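Local coordinates for protein putative hexose oxidase (Nonomuraea sp. ATCC 39727, PDB 5AWV) that probably oxidises the sugar of glycopeptide antibiotics such as teicoplanin, using a covalently bound FAD as cofactor, at residues A[397-402]-A[427-432]. Sequence-based numbering, arbitrary orientation.
Sequences AVWLIG and NYITGW. With T55 (8-methylnonanoic acid), chain Z; N1L (2-amino-2-deoxy-beta-D-glucopyranuronic acid), chain B.
Strands 395-402 and 424-432 are antiparallel neighbours in the seven-stranded sheet that forms the substrate side of this FAD-linked oxidase, and one face of their pairing lines the teicoplanin pocket. Two hydrogen-bonded pairs set the register. In A397/I429 each backbone N donates to the partner's O over 2.9 Å, and W399/N427 repeats the pattern; all four acceptors are approached in the carbonyl plane. Between them, V398 and Y428 form a non-hydrogen-bonded pair on the face turned to helix 438-452, where V398 CG2 lies 3.9 Å from Y428 CD2 and the Y428 hydroxyl reaches beyond, to Y453.

The opposite face carries A397, W399, N427 and I429, and meets the ligand. I429 reaches diagonally across to the indole of W399, its CG1 anti to the carbonyl carbon and its chain extended (chi2 159°), so that CD1 sits 3.5 Å from the centroid of the five-membered ring, only 9° off the normal: a CH-pi contact. W399 NE1 donates a hydrogen bond to Y395 OH, which helps to fix the ring's rotation. The terminal methyl CD1 of I401 packs against the amide end of N427, whose side chain borders the aminoglucuronic acid N1L. Further along, G431 O comes within 3.0 Å of CAD at the branched end of the acyl chain T55. The sugar thus meets polar N427 beside apolar W399 and I429, and the acyl tail lies against bare G431 backbone.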
loop_
_atom_site.group_PDB
_atom_site.type_symbol
_atom_site.label_atom_id
_atom_site.label_comp_id
_atom_site.label_asym_id
_atom_site.label_seq_id
_atom_site.Cartn_x
_atom_site.Cartn_y
_atom_site.Cartn_z
ATOM N N ALA A 397 10.384 -1.052 -17.771
ATOM C CA ALA A 397 9.791 0.272 -17.878
ATOM C C ALA A 397 10.372 1.275 -16.875
ATOM O O ALA A 397 10.951 0.879 -15.803
ATOM C CB ALA A 397 8.283 0.184 -17.759
ATOM N N VAL A 398 10.281 2.555 -17.243
ATOM C CA VAL A 398 10.448 3.682 -16.301
ATOM C C VAL A 398 9.126 4.407 -16.236
ATOM O O VAL A 398 8.594 4.831 -17.295
ATOM C CB VAL A 398 11.526 4.639 -16.756
ATOM C CG1 VAL A 398 11.626 5.846 -15.790
ATOM C CG2 VAL A 398 12.826 3.881 -16.838
ATOM N N TRP A 399 8.554 4.531 -15.038
ATOM C CA TRP A 399 7.322 5.288 -14.819
ATOM C C TRP A 399 7.651 6.560 -14.010
ATOM O O TRP A 399 8.370 6.466 -12.996
ATOM C CB TRP A 399 6.279 4.484 -14.021
ATOM C CG TRP A 399 5.743 3.296 -14.689
ATOM C CD1 TRP A 399 6.163 2.740 -15.870
ATOM C CD2 TRP A 399 4.673 2.471 -14.214
ATOM N NE1 TRP A 399 5.425 1.637 -16.148
ATOM C CE2 TRP A 399 4.493 1.450 -15.150
ATOM C CE3 TRP A 399 3.829 2.530 -13.099
ATOM C CZ2 TRP A 399 3.514 0.457 -14.994
ATOM C CZ3 TRP A 399 2.837 1.559 -12.945
ATOM C CH2 TRP A 399 2.709 0.523 -13.873
ATOM N N LEU A 400 7.150 7.697 -14.470
ATOM C CA LEU A 400 7.377 8.976 -13.846
ATOM C C LEU A 400 5.983 9.401 -13.370
ATOM O O LEU A 400 5.079 9.657 -14.180
ATOM C CB LEU A 400 7.964 9.940 -14.828
ATOM C CG LEU A 400 9.412 9.600 -15.287
ATOM C CD1 LEU A 400 9.608 9.904 -16.748
ATOM C CD2 LEU A 400 10.407 10.377 -14.460
ATOM N N ILE A 401 5.755 9.326 -12.053
ATOM C CA ILE A 401 4.413 9.402 -11.466
ATOM C C ILE A 401 4.250 10.754 -10.833
ATOM O O ILE A 401 5.099 11.124 -9.984
ATOM C CB ILE A 401 4.292 8.286 -10.386
ATOM C CG1 ILE A 401 4.644 6.875 -10.969
ATOM C CG2 ILE A 401 2.929 8.211 -9.774
ATOM C CD1 ILE A 401 4.868 5.844 -9.838
ATOM N N GLY A 402 3.223 11.479 -11.258
ATOM C CA GLY A 402 2.871 12.812 -10.718
ATOM C C GLY A 402 2.735 12.803 -9.196
ATOM O O GLY A 402 2.115 11.927 -8.674
ATOM N N ASN A 427 9.754 5.165 -10.871
ATOM C CA ASN A 427 9.940 3.774 -10.724
ATOM C C ASN A 427 10.647 3.147 -11.927
ATOM O O ASN A 427 10.442 3.545 -13.087
ATOM C CB ASN A 427 8.604 3.048 -10.489
ATOM C CG ASN A 427 8.058 3.279 -9.073
ATOM O OD1 ASN A 427 8.721 3.863 -8.238
ATOM N ND2 ASN A 427 6.858 2.842 -8.831
ATOM N N TYR A 428 11.476 2.195 -11.610
ATOM C CA TYR A 428 12.297 1.396 -12.543
ATOM C C TYR A 428 11.915 -0.038 -12.360
ATOM O O TYR A 428 12.226 -0.668 -11.336
ATOM C CB TYR A 428 13.792 1.698 -12.289
ATOM C CG TYR A 428 14.182 3.180 -12.258
ATOM C CD1 TYR A 428 14.113 3.902 -11.085
ATOM C CD2 TYR A 428 14.617 3.871 -13.402
ATOM C CE1 TYR A 428 14.487 5.207 -11.005
ATOM C CE2 TYR A 428 14.983 5.197 -13.326
ATOM C CZ TYR A 428 14.914 5.863 -12.128
ATOM O OH TYR A 428 15.237 7.187 -12.066
ATOM N N ILE A 429 11.216 -0.596 -13.359
ATOM C CA ILE A 429 10.425 -1.806 -13.256
ATOM C C ILE A 429 10.844 -2.871 -14.241
ATOM O O ILE A 429 11.128 -2.558 -15.375
ATOM C CB ILE A 429 8.952 -1.527 -13.526
ATOM C CG1 ILE A 429 8.430 -0.455 -12.565
ATOM C CG2 ILE A 429 8.050 -2.760 -13.303
ATOM C CD1 ILE A 429 7.196 0.219 -13.072
ATOM N N THR A 430 10.969 -4.105 -13.782
ATOM C CA THR A 430 11.023 -5.235 -14.744
ATOM C C THR A 430 10.245 -6.386 -14.171
ATOM O O THR A 430 10.132 -6.557 -12.957
ATOM C CB THR A 430 12.529 -5.604 -15.049
ATOM O OG1 THR A 430 12.597 -6.617 -16.085
ATOM C CG2 THR A 430 13.241 -6.167 -13.806
ATOM N N GLY A 431 9.671 -7.196 -15.055
ATOM C CA GLY A 431 8.876 -8.366 -14.702
ATOM C C GLY A 431 9.212 -9.524 -15.678
ATOM O O GLY A 431 9.618 -9.282 -16.827
ATOM N N TRP A 432 9.115 -10.752 -15.191
ATOM C CA TRP A 432 9.485 -11.902 -16.028
ATOM C C TRP A 432 8.521 -13.050 -15.804
ATOM O O TRP A 432 8.005 -13.242 -14.692
ATOM C CB TRP A 432 10.949 -12.257 -15.794
ATOM C CG TRP A 432 11.270 -12.578 -14.405
ATOM C CD1 TRP A 432 11.239 -13.822 -13.821
ATOM C CD2 TRP A 432 11.632 -11.661 -13.371
ATOM N NE1 TRP A 432 11.545 -13.716 -12.497
ATOM C CE2 TRP A 432 11.797 -12.404 -12.196
ATOM C CE3 TRP A 432 11.806 -10.275 -13.315
ATOM C CZ2 TRP A 432 12.192 -11.823 -11.015
ATOM C CZ3 TRP A 432 12.118 -9.711 -12.143
ATOM C CH2 TRP A 432 12.313 -10.467 -10.995
HETATM C CAD T55 Z . 6.878 -9.580 -18.020
HETATM C CAE T55 Z . 5.564 -10.123 -17.517
HETATM C CAG T55 Z . 4.652 -8.983 -17.064
HETATM C CAH T55 Z . 5.237 -8.307 -15.820
HETATM C CAI T55 Z . 4.471 -7.037 -15.471
HETATM C CAJ T55 Z . 5.051 -6.383 -14.214
HETATM C CAK T55 Z . 4.009 -5.445 -13.650
HETATM C CAL T55 Z . 4.402 -4.898 -12.268
HETATM C CAF T55 Z . 4.921 -10.905 -18.641
HETATM C C T55 Z . 3.350 -3.859 -11.853
HETATM O O T55 Z . 2.343 -3.604 -12.550
HETATM C C1 N1L B . 1.951 -1.474 -10.033
HETATM C C2 N1L B . 3.477 -1.840 -10.410
HETATM C C3 N1L B . 4.470 -1.516 -9.277
HETATM C C4 N1L B . 4.292 -0.054 -8.928
HETATM C C5 N1L B . 2.875 0.155 -8.329
HETATM C C6 N1L B . 2.644 1.599 -7.811
HETATM N N2 N1L B . 3.666 -3.240 -10.785
HETATM O O3 N1L B . 5.896 -1.715 -9.720
HETATM O O4 N1L B . 5.384 0.425 -7.990
HETATM O O5 N1L B . 1.862 -0.100 -9.382
HETATM O O6B N1L B . 2.138 2.508 -8.782
HETATM O O6A N1L B . 3.826 2.185 -7.439
#